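Local coordinates for protein putative enoyl-CoA hydratase (Streptomyces avermitilis, PDB 3GKB) that probably acts as an enoyl-CoA hydratase or a related crotonase-fold enzyme that works on acyl-CoA thioesters, at residues Q96-G99 and E100-H104; Q157-R160 and G161-R165; A68-D71 and M72-E76; G141-E144 and A145-G148. One frame throughout, in Å; residues are numbered along the deposited sequence.

Contact 1 of 4, residues Q96-G99 and E100-H104; sequences QAVG and ELIRH
Gln-96 O receives the N-H of Glu-100 at 2.9 Å, the first of four i-to-i+4 bonds that run through this short helix. Leu-101 N follows on Ala-97 O, Ile-102 N on Val-98 O and Arg-103 N on Gly-99 O, so four successive carbonyls are satisfied within the helix.

The acidic and basic side chains lie one turn apart. Arg-103 grips Glu-100 side-on: NE reaches OE2 at 2.9 Å and NH1 reaches OE1 at 2.7 Å, both oxygens lying close to the guanidinium plane. Glu-100 is bent at chi2 (-56°), which folds its carboxylate along the helix to meet the arginine. OE2 is also hydrogen-bonded to Tyr-158 OH, which lies against the Gly-99 backbone, glycine suiting so close an approach; Arg-103 NH2 goes on to Asp-227 O. Gln-96 turns its amide away, NE2 binding Glu-236 OE1 and Leu-233 O.

At the C-terminal end, Glu-100 O takes two donors, one above and one below its plane, His-104 N at 3.2 Å and ND1 at 2.8 Å. Val-98 and Ile-102, branched and apolar, suit the side packed on Phe-124. The buried carboxylate is thus charge-paired and held by several donors, which would probably favour its ionised form.

Contact 2 of 4, residues Q157-R160 and G161-R165; sequences QYLR and GRVGR
Leu-159 O takes the N-H of Val-163 at 2.8 Å in a nearly straight bond (165°), and Gly-164 N adds a weak second one to the same oxygen. Gly-164 N also bonds to Arg-160 O at 3.0 Å, approaching from well above the carbonyl plane as the helix comes to its end. Glycine fits here because phi is positive (89°): the chain leaves helix 155-163 at this residue, which then serves as N-cap of the next helix.

Leu-159 and Val-163, one turn apart, run alongside each other, with CD2 of the leucine 4.0 Å from CG2 of the valine. With chi1 at -45°, Val-163 CG2 sits between its backbone N and carbonyl carbon, which brings it within 3.3 Å of Leu-159 O as well; both side chains meet Trp-188.

Arg-160 and Arg-165 have extended chains that cross with their guanidinium planes 49° apart. Methylenes of Arg-165 lie over one face of the Arg-160 guanidinium, its CD 3.7 Å from Arg-160 NH2. Their charges are answered across the interface by Asp-227 and Asp-129 of the second subunit, respectively; Arg-165 NE also binds Leu-224 O there.

Arg-162 turns to another side, where its guanidinium binds Gly-187 O, Ala-126 O and Asn-190, and it packs on Asn-166 of the third subunit. Helix 155-163 is packed on helix 165-174 through Leu-159 and on helix 120-127 through Tyr-158, while Arg-160 and Arg-165 reach the second subunit.

Contact 3 of 4, residues A68-D71 and M72-E76; sequences AHVD and MRIGE
His-69 meets Met-72 with the CE1 corner of its ring, 3.7 Å from the sulfur SD, in an oblique sulfur-aromatic contact. The ring is fixed by both nitrogens: ND1 donates to Val-70 O at 2.8 Å, with that oxygen lying in the ring plane, and NE2 is bonded to Glu-267. A histidine suits the place because it can offer a polar atom on each side of the ring and still leave a carbon for the methionine.

Val-70 comes next and sends CG1 to Ile-74 CG2, 4.0 Å away, two branched apolar side chains that cross and touch through these methyls; Val-70 also rests on Phe-95.

Asp-71 makes the turn. Its O accepts Ile-74 N at 3.1 Å, closing a type I beta turn from Asp-71 to Ile-74. Its side chain adds an Asx turn, OD1 taking Arg-73 N at 3.0 Å from far above the carboxylate plane. With CG anti to the backbone N (chi1 179°), the carboxylate folds forward over the following residues, and the single methylene of aspartate places OD1 within reach of the N-H two residues on, which is why this acid suits an Asx turn. Gln-262 secures the turn from outside, its NE2 on OD1 and its OE1 on Met-72 N.

Residues 68-76 lie in the loop between strand 55-60 and helix 78-87, a region that in crotonase-fold enzymes commonly contributes to the oxyanion hole. Backbone bonds to Asn-30 and Ile-32 hold 68-71, whereas Met-72 and Arg-73 pack against helix 248-258.

Contact 4 of 4, residues G141-E144 and A145-G148; sequences GQIE and ALMG
The carboxylate of Glu-144, whose backbone carbonyl meets Met-147 N one turn on, is engaged by the amide of Gln-142. NE2 of Gln-142 donates to OE1 at 2.9 Å; the oxygen lies in the amide plane, while the donor stands on the syn side, 20° out of the carboxylate plane. Gln-142 NE2 has a further, weak bond to Gly-119 O, and Glu-144 also packs on Pro-151. This is the 3-10 turn that follows strand 139-141 in the crotonase fold. Enoyl-CoA hydratases use two catalytic glutamates; by similarity, Glu-144 probably corresponds to one of them, and Glu-123 of helix 120-127, which its side chain touches, to the other.

The turn itself is made by three successive i-to-i+3 bonds. Leu-146 N reaches Ile-143 O at 3.0 Å and Met-147 N reaches Glu-144 O at 2.8 Å, each donor standing above the plane of its carbonyl, as suits the tight winding; Gly-148 N follows on Ala-145 O at 3.2 Å. Gly-148 ends it with positive phi (79°), a conformation glycine takes easily. A water bridges the start, donating to Gln-142 O and accepting from Ala-145 N.

Ile-143 makes the apolar contacts of the turn through two diverging branches. CD1 touches Leu-146 CD1, the two chains crossing at about a right angle, and both leucine and isoleucine bear on helix 270-280. Ala-145, with only a methyl, packs directly on Val-216 of the second subunit. The other branch is met by the straight, extended chain of Met-147, whose terminal CE stops 4.0 Å from Ile-143 CG2.

Along the chain the order is contact 3 (68-76), contact 1 (96-104), contact 4 (141-148), then contact 2 (157-165). Each joins adjoining segments and closes only a turn, so they stand in series, with none nesting in or crossing another. In space they form a chain of neighbours. Contact 3, in the loop after strand 55-60, touches contact 4 where Met-72 SD comes within 3.7 Å of Met-147 CE. Contact 4 leads to contact 2 through Gln-142 CG on Leu-159 CD1, and helix 155-163 joins helix 96-103 of contact 1 through Tyr-158. Contacts 2 and 4 both face the second subunit.

Contact 1 of 4, residues Q96-G99 and E100-H104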
loop_
_atom_site.group_PDB
_atom_site.type_symbol
_atom_site.label_atom_id
_atom_site.label_comp_id
_atom_site.label_asym_id
_atom_site.label_seq_id
_atom_site.Cartn_x
_atom_site.Cartn_y
_atom_site.Cartn_z
ATOM N N GLN B 96 22.049 4.788 -8.825
ATOM C CA GLN B 96 21.379 4.697 -7.532
ATOM C C GLN B 96 21.856 5.790 -6.585
ATOM O O GLN B 96 21.100 6.232 -5.738
ATOM C CB GLN B 96 21.614 3.322 -6.907
ATOM C CG GLN B 96 21.001 2.168 -7.715
ATOM C CD GLN B 96 21.465 0.792 -7.248
ATOM O OE1 GLN B 96 22.531 0.660 -6.613
ATOM N NE2 GLN B 96 20.685 -0.247 -7.578
ATOM N N ALA B 97 23.091 6.272 -6.762
ATOM C CA ALA B 97 23.636 7.300 -5.867
ATOM C C ALA B 97 22.812 8.589 -5.854
ATOM O O ALA B 97 22.758 9.240 -4.811
ATOM C CB ALA B 97 25.080 7.614 -6.218
ATOM N N VAL B 98 22.134 8.924 -6.960
ATOM C CA VAL B 98 21.267 10.120 -7.016
ATOM C C VAL B 98 20.069 9.986 -6.068
ATOM O O VAL B 98 19.879 10.783 -5.130
ATOM C CB VAL B 98 20.730 10.366 -8.460
ATOM C CG1 VAL B 98 19.780 11.575 -8.496
ATOM C CG2 VAL B 98 21.884 10.468 -9.449
ATOM N N GLY B 99 19.248 8.952 -6.297
ATOM C CA GLY B 99 18.116 8.703 -5.402
ATOM C C GLY B 99 18.535 8.447 -3.954
ATOM O O GLY B 99 17.888 8.906 -3.015
ATOM N N GLU B 100 19.641 7.750 -3.756
ATOM C CA GLU B 100 20.101 7.488 -2.401
ATOM C C GLU B 100 20.540 8.754 -1.678
ATOM O O GLU B 100 20.302 8.891 -0.486
ATOM C CB GLU B 100 21.176 6.388 -2.385
ATOM C CG GLU B 100 20.580 5.014 -2.755
ATOM C CD GLU B 100 19.422 4.627 -1.851
ATOM O OE1 GLU B 100 19.641 4.243 -0.671
ATOM O OE2 GLU B 100 18.269 4.738 -2.323
ATOM N N LEU B 101 21.135 9.714 -2.393
ATOM C CA LEU B 101 21.458 11.022 -1.767
ATOM C C LEU B 101 20.161 11.726 -1.316
ATOM O O LEU B 101 20.033 12.168 -0.180
ATOM C CB LEU B 101 22.229 11.874 -2.756
ATOM C CG LEU B 101 22.818 13.200 -2.268
ATOM C CD1 LEU B 101 23.820 12.967 -1.159
ATOM C CD2 LEU B 101 23.430 13.865 -3.488
ATOM N N ILE B 102 19.172 11.766 -2.201
ATOM C CA ILE B 102 17.863 12.371 -1.879
ATOM C C ILE B 102 17.199 11.670 -0.673
ATOM O O ILE B 102 16.691 12.327 0.263
ATOM C CB ILE B 102 16.917 12.339 -3.115
ATOM C CG1 ILE B 102 17.443 13.245 -4.231
ATOM C CG2 ILE B 102 15.504 12.776 -2.720
ATOM C CD1 ILE B 102 16.860 12.982 -5.637
ATOM N N ARG B 103 17.165 10.350 -0.703
ATOM C CA ARG B 103 16.477 9.579 0.350
ATOM C C ARG B 103 17.070 9.830 1.749
ATOM O O ARG B 103 16.361 9.731 2.732
ATOM C CB ARG B 103 16.579 8.071 0.103
ATOM C CG ARG B 103 15.617 7.510 -0.935
ATOM C CD ARG B 103 15.163 6.089 -0.587
ATOM N NE ARG B 103 16.274 5.195 -0.318
ATOM C CZ ARG B 103 16.411 4.386 0.735
ATOM N NH1 ARG B 103 17.502 3.623 0.834
ATOM N NH2 ARG B 103 15.476 4.288 1.668
ATOM N N HIS B 104 18.374 10.109 1.817
ATOM C CA HIS B 104 19.066 10.322 3.101
ATOM C C HIS B 104 19.310 11.795 3.477
ATOM O O HIS B 104 19.976 12.096 4.489
ATOM C CB HIS B 104 20.357 9.509 3.095
ATOM C CG HIS B 104 20.110 8.038 3.009
ATOM N ND1 HIS B 104 20.163 7.348 1.821
ATOM C CD2 HIS B 104 19.777 7.135 3.962
ATOM C CE1 HIS B 104 19.890 6.073 2.050
ATOM N NE2 HIS B 104 19.656 5.918 3.342
#

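Contact 2 of 4, residues Q157-R160 and G161-R165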
loop_
_atom_site.group_PDB
_atom_site.type_symbol
_atom_site.label_atom_id
_atom_site.label_comp_id
_atom_site.label_asym_id
_atom_site.label_seq_id
_atom_site.Cartn_x
_atom_site.Cartn_y
_atom_site.Cartn_z
ATOM N N GLN B 157 13.163 -0.785 -6.554
ATOM C CA GLN B 157 12.998 -0.843 -5.113
ATOM C C GLN B 157 12.106 0.248 -4.539
ATOM O O GLN B 157 11.327 -0.014 -3.594
ATOM C CB GLN B 157 14.360 -0.869 -4.420
ATOM C CG GLN B 157 15.292 -1.979 -4.967
ATOM C CD GLN B 157 14.630 -3.362 -4.912
ATOM O OE1 GLN B 157 14.307 -3.847 -3.843
ATOM N NE2 GLN B 157 14.370 -3.958 -6.071
ATOM N N TYR B 158 12.203 1.459 -5.090
ATOM C CA TYR B 158 11.319 2.526 -4.669
ATOM C C TYR B 158 9.865 2.153 -4.995
ATOM O O TYR B 158 8.970 2.356 -4.184
ATOM C CB TYR B 158 11.699 3.860 -5.300
ATOM C CG TYR B 158 13.147 4.301 -5.066
ATOM C CD1 TYR B 158 13.933 3.769 -4.025
ATOM C CD2 TYR B 158 13.724 5.244 -5.900
ATOM C CE1 TYR B 158 15.236 4.200 -3.823
ATOM C CE2 TYR B 158 15.011 5.656 -5.733
ATOM C CZ TYR B 158 15.770 5.168 -4.682
ATOM O OH TYR B 158 17.073 5.613 -4.542
ATOM N N LEU B 159 9.650 1.588 -6.175
ATOM C CA LEU B 159 8.321 1.076 -6.547
ATOM C C LEU B 159 7.917 -0.068 -5.660
ATOM O O LEU B 159 6.792 -0.078 -5.152
ATOM C CB LEU B 159 8.302 0.608 -8.005
ATOM C CG LEU B 159 8.224 1.769 -9.025
ATOM C CD1 LEU B 159 8.692 1.310 -10.407
ATOM C CD2 LEU B 159 6.780 2.321 -9.110
ATOM N N ARG B 160 8.786 -1.053 -5.472
ATOM C CA ARG B 160 8.379 -2.154 -4.597
ATOM C C ARG B 160 7.829 -1.629 -3.257
ATOM O O ARG B 160 6.775 -2.080 -2.758
ATOM C CB ARG B 160 9.504 -3.139 -4.337
ATOM C CG ARG B 160 8.973 -4.372 -3.625
ATOM C CD ARG B 160 9.952 -5.464 -3.463
ATOM N NE ARG B 160 9.196 -6.663 -3.059
ATOM C CZ ARG B 160 9.431 -7.905 -3.497
ATOM N NH1 ARG B 160 10.420 -8.142 -4.340
ATOM N NH2 ARG B 160 8.688 -8.912 -3.073
ATOM N N GLY B 161 8.569 -0.702 -2.656
ATOM C CA GLY B 161 8.216 -0.171 -1.338
ATOM C C GLY B 161 6.969 0.681 -1.363
ATOM O O GLY B 161 6.132 0.550 -0.471
ATOM N N ARG B 162 6.797 1.507 -2.398
ATOM C CA ARG B 162 5.671 2.441 -2.441
ATOM C C ARG B 162 4.384 1.870 -3.018
ATOM O O ARG B 162 3.304 2.248 -2.563
ATOM C CB ARG B 162 6.044 3.687 -3.209
ATOM C CG ARG B 162 7.117 4.539 -2.465
ATOM C CD ARG B 162 7.311 5.914 -3.105
ATOM N NE ARG B 162 6.210 6.823 -2.793
ATOM C CZ ARG B 162 6.306 8.144 -2.752
ATOM N NH1 ARG B 162 7.468 8.735 -3.008
ATOM N NH2 ARG B 162 5.230 8.892 -2.445
ATOM N N VAL B 163 4.492 0.990 -4.017
ATOM C CA VAL B 163 3.315 0.493 -4.707
ATOM C C VAL B 163 3.097 -1.024 -4.536
ATOM O O VAL B 163 2.039 -1.511 -4.881
ATOM C CB VAL B 163 3.272 0.936 -6.206
ATOM C CG1 VAL B 163 3.635 2.442 -6.342
ATOM C CG2 VAL B 163 4.131 0.045 -7.126
ATOM N N GLY B 164 4.096 -1.745 -4.010
ATOM C CA GLY B 164 4.026 -3.226 -3.901
ATOM C C GLY B 164 4.566 -3.920 -5.141
ATOM O O GLY B 164 4.583 -3.350 -6.247
ATOM N N ARG B 165 5.003 -5.171 -4.974
ATOM C CA ARG B 165 5.608 -5.910 -6.093
ATOM C C ARG B 165 4.715 -6.007 -7.351
ATOM O O ARG B 165 5.227 -5.870 -8.471
ATOM C CB ARG B 165 6.018 -7.311 -5.653
ATOM C CG ARG B 165 6.557 -8.195 -6.815
ATOM C CD ARG B 165 7.063 -9.534 -6.328
ATOM N NE ARG B 165 7.215 -10.456 -7.443
ATOM C CZ ARG B 165 6.193 -11.067 -8.048
ATOM N NH1 ARG B 165 4.938 -10.873 -7.639
ATOM N NH2 ARG B 165 6.423 -11.884 -9.068
#

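Contact 3 of 4, residues A68-D71 and M72-E76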
loop_
_atom_site.group_PDB
_atom_site.type_symbol
_atom_site.label_atom_id
_atom_site.label_comp_id
_atom_site.label_asym_id
_atom_site.label_seq_id
_atom_site.Cartn_x
_atom_site.Cartn_y
_atom_site.Cartn_z
ATOM N N ALA B 68 13.807 14.183 -18.014
ATOM C CA ALA B 68 13.428 13.299 -19.115
ATOM C C ALA B 68 13.753 11.842 -18.821
ATOM O O ALA B 68 12.916 10.973 -19.007
ATOM C CB ALA B 68 14.116 13.732 -20.377
ATOM N N HIS B 69 14.991 11.624 -18.373
ATOM C CA HIS B 69 15.646 10.330 -18.139
ATOM C C HIS B 69 17.153 10.597 -18.156
ATOM O O HIS B 69 17.574 11.721 -18.396
ATOM C CB HIS B 69 15.251 9.241 -19.173
ATOM C CG HIS B 69 15.452 9.652 -20.596
ATOM N ND1 HIS B 69 16.703 9.742 -21.174
ATOM C CD2 HIS B 69 14.566 10.047 -21.543
ATOM C CE1 HIS B 69 16.573 10.145 -22.427
ATOM N NE2 HIS B 69 15.290 10.362 -22.670
ATOM N N VAL B 70 17.947 9.567 -17.893
ATOM C CA VAL B 70 19.397 9.692 -17.950
ATOM C C VAL B 70 19.856 9.838 -19.402
ATOM O O VAL B 70 19.319 9.211 -20.306
ATOM C CB VAL B 70 20.071 8.479 -17.263
ATOM C CG1 VAL B 70 21.579 8.479 -17.505
ATOM C CG2 VAL B 70 19.773 8.505 -15.747
ATOM N N ASP B 71 20.853 10.677 -19.591
ATOM C CA ASP B 71 21.430 10.961 -20.892
ATOM C C ASP B 71 21.817 9.654 -21.575
ATOM O O ASP B 71 22.592 8.848 -21.061
ATOM C CB ASP B 71 22.644 11.870 -20.694
ATOM C CG ASP B 71 23.356 12.213 -22.005
ATOM O OD1 ASP B 71 22.803 11.915 -23.099
ATOM O OD2 ASP B 71 24.490 12.760 -21.901
ATOM N N MET B 72 21.255 9.436 -22.745
ATOM C CA MET B 72 21.479 8.179 -23.465
ATOM C C MET B 72 22.919 8.093 -24.031
ATOM O O MET B 72 23.357 7.027 -24.450
ATOM C CB MET B 72 20.439 8.055 -24.578
ATOM C CG MET B 72 18.996 7.662 -24.068
ATOM S SD MET B 72 17.649 8.028 -25.284
ATOM C CE MET B 72 17.798 6.699 -26.404
ATOM N N ARG B 73 23.608 9.225 -24.069
ATOM C CA ARG B 73 25.013 9.285 -24.472
ATOM C C ARG B 73 25.983 9.263 -23.293
ATOM O O ARG B 73 27.196 9.462 -23.487
ATOM C CB ARG B 73 25.270 10.547 -25.281
ATOM C CG ARG B 73 24.408 10.685 -26.509
ATOM C CD ARG B 73 25.089 11.604 -27.478
ATOM N NE ARG B 73 24.562 11.438 -28.811
ATOM C CZ ARG B 73 23.571 12.146 -29.317
ATOM N NH1 ARG B 73 22.962 13.080 -28.586
ATOM N NH2 ARG B 73 23.172 11.903 -30.564
ATOM N N ILE B 74 25.483 9.008 -22.083
ATOM C CA ILE B 74 26.335 9.080 -20.894
ATOM C C ILE B 74 27.493 8.053 -20.917
ATOM O O ILE B 74 28.504 8.254 -20.271
ATOM C CB ILE B 74 25.497 8.965 -19.578
ATOM C CG1 ILE B 74 26.282 9.577 -18.416
ATOM C CG2 ILE B 74 25.033 7.527 -19.323
ATOM C CD1 ILE B 74 25.453 9.849 -17.207
ATOM N N GLY B 75 27.337 6.976 -21.679
ATOM C CA GLY B 75 28.347 5.931 -21.746
ATOM C C GLY B 75 29.428 6.207 -22.757
ATOM O O GLY B 75 30.375 5.424 -22.865
ATOM N N GLU B 76 29.274 7.291 -23.521
ATOM C CA GLU B 76 30.254 7.691 -24.525
ATOM C C GLU B 76 31.466 8.368 -23.874
ATOM O O GLU B 76 32.531 8.394 -24.467
ATOM C CB GLU B 76 29.627 8.622 -25.577
ATOM C CG GLU B 76 28.549 7.956 -26.446
ATOM C CD GLU B 76 27.884 8.910 -27.457
ATOM O OE1 GLU B 76 28.399 10.030 -27.686
ATOM O OE2 GLU B 76 26.835 8.540 -28.024
#

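Contact 4 of 4, residues G141-E144 and A145-G148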
loop_
_atom_site.group_PDB
_atom_site.type_symbol
_atom_site.label_atom_id
_atom_site.label_comp_id
_atom_site.label_asym_id
_atom_site.label_seq_id
_atom_site.Cartn_x
_atom_site.Cartn_y
_atom_site.Cartn_z
ATOM N N GLY B 141 6.894 7.501 -15.791
ATOM C CA GLY B 141 7.084 6.213 -16.434
ATOM C C GLY B 141 8.480 5.661 -16.257
ATOM O O GLY B 141 9.466 6.417 -16.215
ATOM N N GLN B 142 8.579 4.338 -16.189
ATOM C CA GLN B 142 9.895 3.684 -16.181
ATOM C C GLN B 142 10.133 3.199 -17.613
ATOM O O GLN B 142 9.646 2.159 -18.008
ATOM C CB GLN B 142 9.976 2.530 -15.169
ATOM C CG GLN B 142 9.819 2.945 -13.685
ATOM C CD GLN B 142 10.940 3.854 -13.104
ATOM O OE1 GLN B 142 10.755 4.421 -12.009
ATOM N NE2 GLN B 142 12.101 3.988 -13.812
ATOM N N ILE B 143 10.860 3.989 -18.392
ATOM C CA ILE B 143 11.070 3.717 -19.816
ATOM C C ILE B 143 12.090 2.605 -20.098
ATOM O O ILE B 143 12.204 2.133 -21.241
ATOM C CB ILE B 143 11.530 5.025 -20.516
ATOM C CG1 ILE B 143 11.415 4.938 -22.043
ATOM C CG2 ILE B 143 12.980 5.354 -20.148
ATOM C CD1 ILE B 143 10.009 5.035 -22.578
ATOM N N GLU B 144 12.839 2.226 -19.060
ATOM C CA GLU B 144 13.998 1.353 -19.176
ATOM C C GLU B 144 13.770 0.077 -19.976
ATOM O O GLU B 144 14.565 -0.231 -20.872
ATOM C CB GLU B 144 14.541 1.019 -17.788
ATOM C CG GLU B 144 15.249 2.222 -17.128
ATOM C CD GLU B 144 14.337 3.054 -16.194
ATOM O OE1 GLU B 144 13.112 3.123 -16.416
ATOM O OE2 GLU B 144 14.875 3.666 -15.241
ATOM N N ALA B 145 12.688 -0.640 -19.676
ATOM C CA ALA B 145 12.388 -1.901 -20.345
ATOM C C ALA B 145 12.353 -1.755 -21.863
ATOM O O ALA B 145 12.754 -2.670 -22.585
ATOM C CB ALA B 145 11.053 -2.521 -19.810
ATOM N N LEU B 146 11.892 -0.596 -22.343
ATOM C CA LEU B 146 11.833 -0.318 -23.791
ATOM C C LEU B 146 13.205 -0.002 -24.431
ATOM O O LEU B 146 13.341 -0.024 -25.671
ATOM C CB LEU B 146 10.835 0.805 -24.091
ATOM C CG LEU B 146 9.398 0.531 -23.644
ATOM C CD1 LEU B 146 8.472 1.676 -24.029
ATOM C CD2 LEU B 146 8.860 -0.794 -24.141
ATOM N N MET B 147 14.199 0.238 -23.583
ATOM C CA MET B 147 15.592 0.417 -24.000
ATOM C C MET B 147 16.396 -0.876 -23.798
ATOM O O MET B 147 17.605 -0.896 -23.955
ATOM C CB MET B 147 16.179 1.630 -23.277
ATOM C CG MET B 147 15.490 3.016 -23.622
ATOM S SD MET B 147 16.395 4.358 -22.723
ATOM C CE MET B 147 15.403 5.772 -23.308
ATOM N N GLY B 148 15.697 -1.970 -23.466
ATOM C CA GLY B 148 16.302 -3.281 -23.307
ATOM C C GLY B 148 17.006 -3.493 -21.992
ATOM O O GLY B 148 17.821 -4.406 -21.864
HETATM O O HOH W 1 10.995 -0.212 -17.379
#